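Local structure of voltage-sensor containing phosphatase (Ciona intestinalis, 3V0F) at residues 202-207 with 261-266; 220-225 with 276-281; 174-179 with 310-315. The protein probably dephosphorylates membrane phosphoinositides under the control of a voltage sensor, using a PTEN-like phosphatase domain joined to a C2 domain. The protein carries 1 engineered substitution. All coordinates share one frame; numbering follows the deposited sequence. Where two conformers were deposited one is given.

Contacts 1 and 2 both belong to the C2 domain, a sandwich of two antiparallel sheets, whereas contact 3 joins that domain to the phosphatase. Their centres lie 20 to 23 Å apart. Contact 1 starts from strand 202-210 of the five-stranded sheet, contact 2 from strand 223-229 of the four-stranded one; the two strands follow each other in the chain, and Val207 CG1 packs 4.1 Å from Met225 SD between them. Along the chain these two contacts alternate, and both are nested within the loop closed by contact 3. That long closure brings the start of helix 176-191 against residues 310-315, so the two domains meet there.

Contact 1 of 3, residues 202-207 with 261-266; sequences LKVTGV and KNCPVL
Leu202 and Leu266 form a single antiparallel hydrogen-bonded pair, with Leu202 N reaching Leu266 O at 3.0 Å and Leu266 N returning to Leu202 O at 2.7 Å. Further along, the backbones part and side chains and water fill in. Cys263 turns its thiol into the gap: with SG anti to the backbone N (chi1 -172°), the sulfur accepts from Val204 N at 3.5 Å, a long bond typical of sulfur. Its CB meanwhile rests 3.3 Å from Val204 O. That carbonyl is also held by a water that accepts from Cys263 N, so the water stands in for a direct backbone bond. On the inner side, Val204 CG2 meets Leu266 CD1 at 3.7 Å, the two side chains crossing at a slant. Lys203 lies on the outer side, extended beyond CG, and runs its methylenes past the backbone of Cys263 and Pro264; CE packs on Val265 CG2 at 3.7 Å. At its tip, NZ donates to a second water, which donates in turn to Cys263 O. Strand 328-335 flanks strand 202-210 on its other edge, while residues 261-266 lead away from strand 255-260 toward strand 269-276 of the second sheet. Val204, Cys263 and Leu266 all touch Ile227 of strand 223-229, which places their apolar groups in the interior between the two sheets of the C2 sandwich.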
loop_
_atom_site.group_PDB
_atom_site.type_symbol
_atom_site.label_atom_id
_atom_site.label_comp_id
_atom_site.label_asym_id
_atom_site.label_seq_id
_atom_site.Cartn_x
_atom_site.Cartn_y
_atom_site.Cartn_z
ATOM N N LEU A 202 16.905 10.861 9.667
ATOM C CA LEU A 202 16.878 10.080 10.887
ATOM C C LEU A 202 17.838 8.913 10.792
ATOM O O LEU A 202 18.174 8.465 9.692
ATOM C CB LEU A 202 15.470 9.506 11.122
ATOM C CG LEU A 202 14.302 10.475 11.273
ATOM C CD1 LEU A 202 13.016 9.672 11.294
ATOM C CD2 LEU A 202 14.460 11.274 12.554
ATOM N N LYS A 203 18.285 8.422 11.945
ATOM C CA LYS A 203 18.967 7.131 12.005
ATOM C C LYS A 203 18.217 6.260 13.007
ATOM O O LYS A 203 17.860 6.721 14.083
ATOM C CB LYS A 203 20.424 7.286 12.453
ATOM C CG LYS A 203 21.382 7.733 11.363
ATOM C CD LYS A 203 22.849 7.718 11.800
ATOM C CE LYS A 203 23.731 7.994 10.587
ATOM N NZ LYS A 203 25.176 7.731 10.811
ATOM N N VAL A 204 17.969 4.996 12.666
ATOM C CA VAL A 204 17.385 4.065 13.620
ATOM C C VAL A 204 18.474 3.609 14.582
ATOM O O VAL A 204 19.546 3.151 14.144
ATOM C CB VAL A 204 16.775 2.844 12.915
ATOM C CG1 VAL A 204 16.315 1.795 13.934
ATOM C CG2 VAL A 204 15.602 3.265 12.025
ATOM N N THR A 205 18.212 3.751 15.881
ATOM C CA THR A 205 19.158 3.305 16.909
ATOM C C THR A 205 18.611 2.177 17.786
ATOM O O THR A 205 19.360 1.562 18.552
ATOM C CB THR A 205 19.600 4.467 17.817
ATOM O OG1 THR A 205 18.437 5.043 18.419
ATOM C CG2 THR A 205 20.342 5.543 17.006
ATOM N N GLY A 206 17.312 1.900 17.688
ATOM C CA GLY A 206 16.717 0.800 18.438
ATOM C C GLY A 206 15.433 0.290 17.828
ATOM O O GLY A 206 14.753 1.008 17.085
ATOM N N VAL A 207 15.102 -0.958 18.154
ATOM C CA VAL A 207 13.799 -1.536 17.822
ATOM C C VAL A 207 13.300 -2.331 19.021
ATOM O O VAL A 207 14.059 -3.068 19.652
ATOM C CB VAL A 207 13.833 -2.405 16.503
ATOM C CG1 VAL A 207 14.901 -3.511 16.564
ATOM C CG2 VAL A 207 12.451 -2.977 16.162
ATOM N N LYS A 261 22.804 -0.923 15.265
ATOM C CA LYS A 261 24.121 -0.329 15.011
ATOM C C LYS A 261 24.322 -0.049 13.537
ATOM O O LYS A 261 23.788 -0.766 12.683
ATOM C CB LYS A 261 25.228 -1.264 15.478
ATOM C CG LYS A 261 25.134 -1.663 16.936
ATOM C CD LYS A 261 26.292 -2.608 17.261
ATOM C CE LYS A 261 26.084 -3.432 18.525
ATOM N NZ LYS A 261 27.187 -4.451 18.668
ATOM N N ASN A 262 25.093 1.001 13.241
ATOM C CA ASN A 262 25.565 1.283 11.874
ATOM C C ASN A 262 24.479 1.676 10.873
ATOM O O ASN A 262 24.657 1.545 9.659
ATOM C CB ASN A 262 26.402 0.109 11.341
ATOM C CG ASN A 262 27.529 -0.255 12.264
ATOM O OD1 ASN A 262 28.278 0.614 12.719
ATOM N ND2 ASN A 262 27.670 -1.545 12.545
ATOM N N CYS A 263 23.350 2.176 11.362
ATOM C CA CYS A 263 22.320 2.606 10.433
ATOM C C CYS A 263 22.806 3.819 9.636
ATOM O O CYS A 263 23.300 4.781 10.222
ATOM C CB CYS A 263 21.056 2.981 11.186
ATOM S SG CYS A 263 19.643 3.309 10.137
ATOM N N PRO A 264 22.650 3.800 8.307
ATOM C CA PRO A 264 22.965 5.030 7.553
ATOM C C PRO A 264 21.917 6.121 7.802
ATOM O O PRO A 264 20.842 5.847 8.375
ATOM C CB PRO A 264 22.883 4.581 6.100
ATOM C CG PRO A 264 21.948 3.380 6.120
ATOM C CD PRO A 264 22.197 2.700 7.432
ATOM N N VAL A 265 22.199 7.341 7.352
ATOM C CA VAL A 265 21.194 8.398 7.411
ATOM C C VAL A 265 20.020 7.980 6.531
ATOM O O VAL A 265 20.221 7.551 5.400
ATOM C CB VAL A 265 21.763 9.750 6.933
ATOM C CG1 VAL A 265 20.704 10.820 7.046
ATOM C CG2 VAL A 265 22.987 10.157 7.741
ATOM N N LEU A 266 18.805 8.082 7.076
ATOM C CA LEU A 266 17.584 7.718 6.372
ATOM C C LEU A 266 16.785 8.961 6.044
ATOM O O LEU A 266 16.667 9.870 6.867
ATOM C CB LEU A 266 16.722 6.795 7.234
ATOM C CG LEU A 266 17.396 5.538 7.783
ATOM C CD1 LEU A 266 16.433 4.838 8.735
ATOM C CD2 LEU A 266 17.822 4.612 6.671
HETATM O O HOH W 1 25.493 4.968 11.974
HETATM O O HOH W 2 22.244 2.758 14.205
#

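Contact 2 of 3, residues 220-225 with 276-281; sequences GSDLSM and STSKSL
The carboxylate of Asp222 is the flat group here, and Ser278 OG lies over one of its faces, 3.9 Å from Asp222 CG. On the opposite face comes a methyl of the next residue, Leu223 CD2, 3.5 Å from Asp222 OD2. Ser276 OG approaches at the edge, near the carboxylate plane, and donates to Asp222 OD2 over 2.6 Å; the oxygen uses its anti lone pair, the one turned away from OD1. Asp222 OD1 is taken by the backbone N of Arg217, so each carboxylate oxygen has a donor. The torsion that makes this possible sets CG between the backbone N and the carbonyl carbon (chi1 52°), directing the acid toward residues 276-278. Ser276 OG works both ways, since it also accepts from Ser278 N at 2.9 Å and thereby closes an ST turn. Leu223 and Ser276 are an antiparallel non-hydrogen-bonded pair at the end of strands 223-229 and 269-276, neighbours in the four-stranded sheet of the C2 sandwich, and the chain leaves the sheet here on both sides: a type I turn from Gly220 to Leu223 enters one strand, and the ST turn followed by a second type I turn, Ser278 to Leu281, follows the other. Beyond the pair, Thr277 N donates to Asp222 O at 2.9 Å, tilted 15° from the carbonyl plane, while Thr277 OG1 sits 3.4 Å from Asp222 CB. Toward the interior, Leu223 CD2 and Leu281 CD2 approach to 4.4 Å; Leu223 continues onto Ile209 and Phe239, Leu281 onto Pro289 and Tyr323.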
loop_
_atom_site.group_PDB
_atom_site.type_symbol
_atom_site.label_atom_id
_atom_site.label_comp_id
_atom_site.label_asym_id
_atom_site.label_seq_id
_atom_site.Cartn_x
_atom_site.Cartn_y
_atom_site.Cartn_z
ATOM N N GLY A 220 12.885 -13.206 20.257
ATOM C CA GLY A 220 13.649 -12.403 19.295
ATOM C C GLY A 220 14.768 -13.141 18.572
ATOM O O GLY A 220 15.314 -12.616 17.609
ATOM N N SER A 221 15.100 -14.356 19.011
ATOM C CA SER A 221 16.294 -15.057 18.499
ATOM C C SER A 221 16.195 -15.595 17.060
ATOM O O SER A 221 17.199 -15.994 16.476
ATOM C CB SER A 221 16.709 -16.192 19.442
ATOM O OG SER A 221 15.765 -17.253 19.423
ATOM N N ASP A 222 15.003 -15.632 16.495
ATOM C CA ASP A 222 14.836 -16.054 15.103
ATOM C C ASP A 222 14.759 -14.863 14.157
ATOM O O ASP A 222 14.713 -15.061 12.955
ATOM C CB ASP A 222 13.534 -16.845 14.935
ATOM C CG ASP A 222 12.327 -16.090 15.494
ATOM O OD1 ASP A 222 12.311 -15.867 16.724
ATOM O OD2 ASP A 222 11.417 -15.690 14.725
ATOM N N LEU A 223 14.680 -13.646 14.697
ATOM C CA LEU A 223 14.313 -12.484 13.878
ATOM C C LEU A 223 15.485 -11.738 13.294
ATOM O O LEU A 223 16.566 -11.671 13.877
ATOM C CB LEU A 223 13.474 -11.510 14.702
ATOM C CG LEU A 223 12.100 -12.006 15.158
ATOM C CD1 LEU A 223 11.471 -10.969 16.092
ATOM C CD2 LEU A 223 11.206 -12.315 13.954
ATOM N N SER A 224 15.243 -11.170 12.119
ATOM C CA SER A 224 16.146 -10.208 11.512
ATOM C C SER A 224 15.306 -9.048 11.012
ATOM O O SER A 224 14.105 -9.178 10.807
ATOM C CB SER A 224 16.964 -10.851 10.384
ATOM O OG SER A 224 16.130 -11.532 9.472
ATOM N N MET A 225 15.952 -7.900 10.834
ATOM C CA MET A 225 15.267 -6.686 10.386
ATOM C C MET A 225 16.059 -6.060 9.240
ATOM O O MET A 225 17.264 -5.840 9.374
ATOM C CB MET A 225 15.143 -5.682 11.541
ATOM C CG MET A 225 14.375 -4.421 11.165
ATOM S SD MET A 225 14.352 -3.202 12.498
ATOM C CE MET A 225 16.050 -2.613 12.478
ATOM N N SER A 276 12.204 -14.219 9.643
ATOM C CA SER A 276 12.379 -15.204 10.697
ATOM C C SER A 276 12.996 -16.479 10.157
ATOM O O SER A 276 12.619 -16.957 9.078
ATOM C CB SER A 276 11.034 -15.549 11.327
ATOM O OG SER A 276 11.168 -16.571 12.296
ATOM N N THR A 277 13.913 -17.052 10.938
ATOM C CA THR A 277 14.454 -18.369 10.639
ATOM C C THR A 277 13.462 -19.481 11.014
ATOM O O THR A 277 13.692 -20.655 10.686
ATOM C CB THR A 277 15.800 -18.605 11.354
ATOM O OG1 THR A 277 15.635 -18.465 12.770
ATOM C CG2 THR A 277 16.890 -17.646 10.836
ATOM N N SER A 278 12.377 -19.134 11.711
ATOM C CA SER A 278 11.364 -20.126 12.114
ATOM C C SER A 278 10.345 -20.318 11.008
ATOM O O SER A 278 9.565 -19.411 10.712
ATOM C CB SER A 278 10.629 -19.661 13.372
ATOM O OG SER A 278 11.459 -19.736 14.510
ATOM N N LYS A 279 10.336 -21.501 10.411
ATOM C CA LYS A 279 9.341 -21.838 9.401
ATOM C C LYS A 279 7.932 -21.794 9.997
ATOM O O LYS A 279 6.954 -21.546 9.283
ATOM C CB LYS A 279 9.651 -23.198 8.753
ATOM C CG LYS A 279 10.113 -24.312 9.710
ATOM C CD LYS A 279 11.580 -24.172 10.171
ATOM C CE LYS A 279 12.562 -24.757 9.166
ATOM N NZ LYS A 279 13.979 -24.552 9.590
ATOM N N SER A 280 7.846 -21.993 11.316
ATOM C CA SER A 280 6.593 -21.946 12.075
ATOM C C SER A 280 5.943 -20.562 12.172
ATOM O O SER A 280 4.774 -20.451 12.531
ATOM C CB SER A 280 6.799 -22.523 13.489
ATOM O OG SER A 280 7.751 -21.763 14.218
ATOM N N LEU A 281 6.701 -19.511 11.859
ATOM C CA LEU A 281 6.143 -18.171 11.785
ATOM C C LEU A 281 5.778 -17.866 10.330
ATOM O O LEU A 281 6.661 -17.672 9.500
ATOM C CB LEU A 281 7.133 -17.140 12.326
ATOM C CG LEU A 281 6.599 -15.706 12.365
ATOM C CD1 LEU A 281 5.349 -15.604 13.262
ATOM C CD2 LEU A 281 7.687 -14.758 12.850
#

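Contact 3 of 3, residues 174-179 with 310-315; sequences ETASQI and EIDNPH
Asp312 points its carboxylate at Ser177 and the first turn of the helix that starts at Ala176. From CB, where chi1 of -61° puts CG beside its own backbone N, the chain leads to a CG 3.4 Å from Ser177 OG and then divides. OD1 receives the hydroxyl of Ser177, OG to OD1 2.6 Å, on the syn side but 26° out of the carboxylate plane; a water held by Thr175 OG1 also donates to it. OD2 accepts from Ser177 N at 2.8 Å through its syn lone pair, and touches the methyl of Ala176, CB to OD2 3.3 Å. A buried acid set at the amino end of a helix is probably stabilised by the peptide N-H groups there. Thr175 is the N-cap and forms a capping box with Gln178, its OG1 accepting from Gln178 N. Ser177 OG is gripped further by the backbone N of Trp293 and by a water that bridges to Glu310 O. His315 takes the residue before the cap: NE2 donates to Glu174 O at 2.9 Å, near the ring plane, while ND1 accepts from Asn313 N at 3.0 Å, two bonds that fix the rotation of the imidazole. Ala176 N sits 3.8 Å above the centre of one ring face. The contact thus joins the start of helix 176-191, on the phosphatase side, to the C2 loop between strands 303-307 and 328-335, with Tyr291 of strand 290-295 packing against both Thr175 and Asp312 and helix 131-143 touching Gln178.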
loop_
_atom_site.group_PDB
_atom_site.type_symbol
_atom_site.label_atom_id
_atom_site.label_comp_id
_atom_site.label_asym_id
_atom_site.label_seq_id
_atom_site.Cartn_x
_atom_site.Cartn_y
_atom_site.Cartn_z
ATOM N N GLU A 174 -5.554 -3.056 1.145
ATOM C CA GLU A 174 -5.051 -4.391 1.488
ATOM C C GLU A 174 -4.044 -4.428 2.623
ATOM O O GLU A 174 -3.854 -5.491 3.229
ATOM C CB GLU A 174 -4.487 -5.108 0.266
ATOM C CG GLU A 174 -5.558 -5.585 -0.669
ATOM C CD GLU A 174 -5.015 -6.388 -1.818
ATOM O OE1 GLU A 174 -5.685 -7.355 -2.207
ATOM O OE2 GLU A 174 -3.916 -6.059 -2.324
ATOM N N THR A 175 -3.426 -3.284 2.945
ATOM C CA THR A 175 -2.386 -3.253 3.975
ATOM C C THR A 175 -2.551 -2.085 4.928
ATOM O O THR A 175 -3.264 -1.104 4.643
ATOM C CB THR A 175 -0.941 -3.255 3.401
ATOM O OG1 THR A 175 -0.613 -1.938 2.963
ATOM C CG2 THR A 175 -0.786 -4.244 2.257
ATOM N N ALA A 176 -1.898 -2.208 6.081
ATOM C CA ALA A 176 -1.897 -1.111 7.047
ATOM C C ALA A 176 -1.109 0.102 6.545
ATOM O O ALA A 176 -1.486 1.245 6.822
ATOM C CB ALA A 176 -1.389 -1.582 8.401
ATOM N N SER A 177 -0.011 -0.127 5.820
ATOM C CA SER A 177 0.772 1.004 5.284
ATOM C C SER A 177 -0.044 1.750 4.238
ATOM O O SER A 177 0.081 2.961 4.116
ATOM C CB SER A 177 2.092 0.563 4.683
ATOM O OG SER A 177 2.971 0.032 5.632
ATOM N N GLN A 178 -0.891 1.043 3.483
ATOM C CA GLN A 178 -1.770 1.725 2.533
ATOM C C GLN A 178 -2.703 2.714 3.242
ATOM O O GLN A 178 -2.838 3.866 2.820
ATOM C CB GLN A 178 -2.508 0.715 1.658
ATOM C CG GLN A 178 -1.516 0.059 0.689
ATOM C CD GLN A 178 -2.084 -1.172 -0.010
ATOM O OE1 GLN A 178 -3.163 -1.674 0.346
ATOM N NE2 GLN A 178 -1.347 -1.688 -1.006
ATOM N N ILE A 179 -3.298 2.294 4.356
ATOM C CA ILE A 179 -4.073 3.209 5.185
ATOM C C ILE A 179 -3.203 4.390 5.661
ATOM O O ILE A 179 -3.609 5.559 5.578
ATOM C CB ILE A 179 -4.717 2.477 6.394
ATOM C CG1 ILE A 179 -5.726 1.419 5.914
ATOM C CG2 ILE A 179 -5.356 3.481 7.365
ATOM C CD1 ILE A 179 -6.368 0.607 7.047
ATOM N N GLU A 310 -1.705 -1.683 12.829
ATOM C CA GLU A 310 -0.922 -0.749 12.016
ATOM C C GLU A 310 0.287 -1.385 11.334
ATOM O O GLU A 310 1.045 -0.686 10.681
ATOM C CB GLU A 310 -0.442 0.403 12.884
ATOM C CG GLU A 310 -1.544 1.267 13.466
ATOM C CD GLU A 310 -0.930 2.377 14.305
ATOM O OE1 GLU A 310 -0.421 2.095 15.401
ATOM O OE2 GLU A 310 -0.904 3.545 13.842
ATOM N N ILE A 311 0.482 -2.692 11.494
ATOM C CA ILE A 311 1.649 -3.385 10.944
ATOM C C ILE A 311 1.179 -4.286 9.794
ATOM O O ILE A 311 0.139 -4.930 9.904
ATOM C CB ILE A 311 2.375 -4.195 12.027
ATOM C CG1 ILE A 311 2.831 -3.271 13.155
ATOM C CG2 ILE A 311 3.567 -4.913 11.449
ATOM C CD1 ILE A 311 3.239 -3.998 14.461
ATOM N N ASP A 312 1.931 -4.319 8.688
ATOM C CA ASP A 312 1.525 -5.119 7.533
ATOM C C ASP A 312 1.767 -6.606 7.777
ATOM O O ASP A 312 2.921 -7.052 7.951
ATOM C CB ASP A 312 2.269 -4.666 6.278
ATOM C CG ASP A 312 1.989 -3.221 5.929
ATOM O OD1 ASP A 312 2.869 -2.593 5.292
ATOM O OD2 ASP A 312 0.889 -2.723 6.264
ATOM N N ASN A 313 0.635 -7.327 7.814
ATOM C CA ASN A 313 0.427 -8.792 7.973
ATOM C C ASN A 313 -0.259 -9.083 9.309
ATOM O O ASN A 313 -1.300 -9.722 9.300
ATOM C CB ASN A 313 1.664 -9.670 7.729
ATOM C CG ASN A 313 2.154 -9.622 6.288
ATOM O OD1 ASN A 313 1.412 -9.266 5.373
ATOM N ND2 ASN A 313 3.423 -9.971 6.089
ATOM N N PRO A 314 0.270 -8.559 10.445
ATOM C CA PRO A 314 -0.492 -8.679 11.689
ATOM C C PRO A 314 -1.840 -7.963 11.638
ATOM O O PRO A 314 -2.697 -8.236 12.467
ATOM C CB PRO A 314 0.451 -8.053 12.727
ATOM C CG PRO A 314 1.815 -8.225 12.153
ATOM C CD PRO A 314 1.579 -7.908 10.686
ATOM N N HIS A 315 -2.040 -7.047 10.695
ATOM C CA HIS A 315 -3.298 -6.324 10.589
ATOM C C HIS A 315 -4.444 -7.230 10.152
ATOM O O HIS A 315 -5.611 -6.865 10.279
ATOM C CB HIS A 315 -3.132 -5.122 9.653
ATOM C CG HIS A 315 -3.121 -5.470 8.197
ATOM N ND1 HIS A 315 -2.089 -6.162 7.589
ATOM C CD2 HIS A 315 -4.017 -5.189 7.223
ATOM C CE1 HIS A 315 -2.369 -6.297 6.301
ATOM N NE2 HIS A 315 -3.539 -5.728 6.059
HETATM O O HOH W 3 2.115 -2.091 2.661
HETATM O O HOH W 4 2.242 -0.930 8.321
#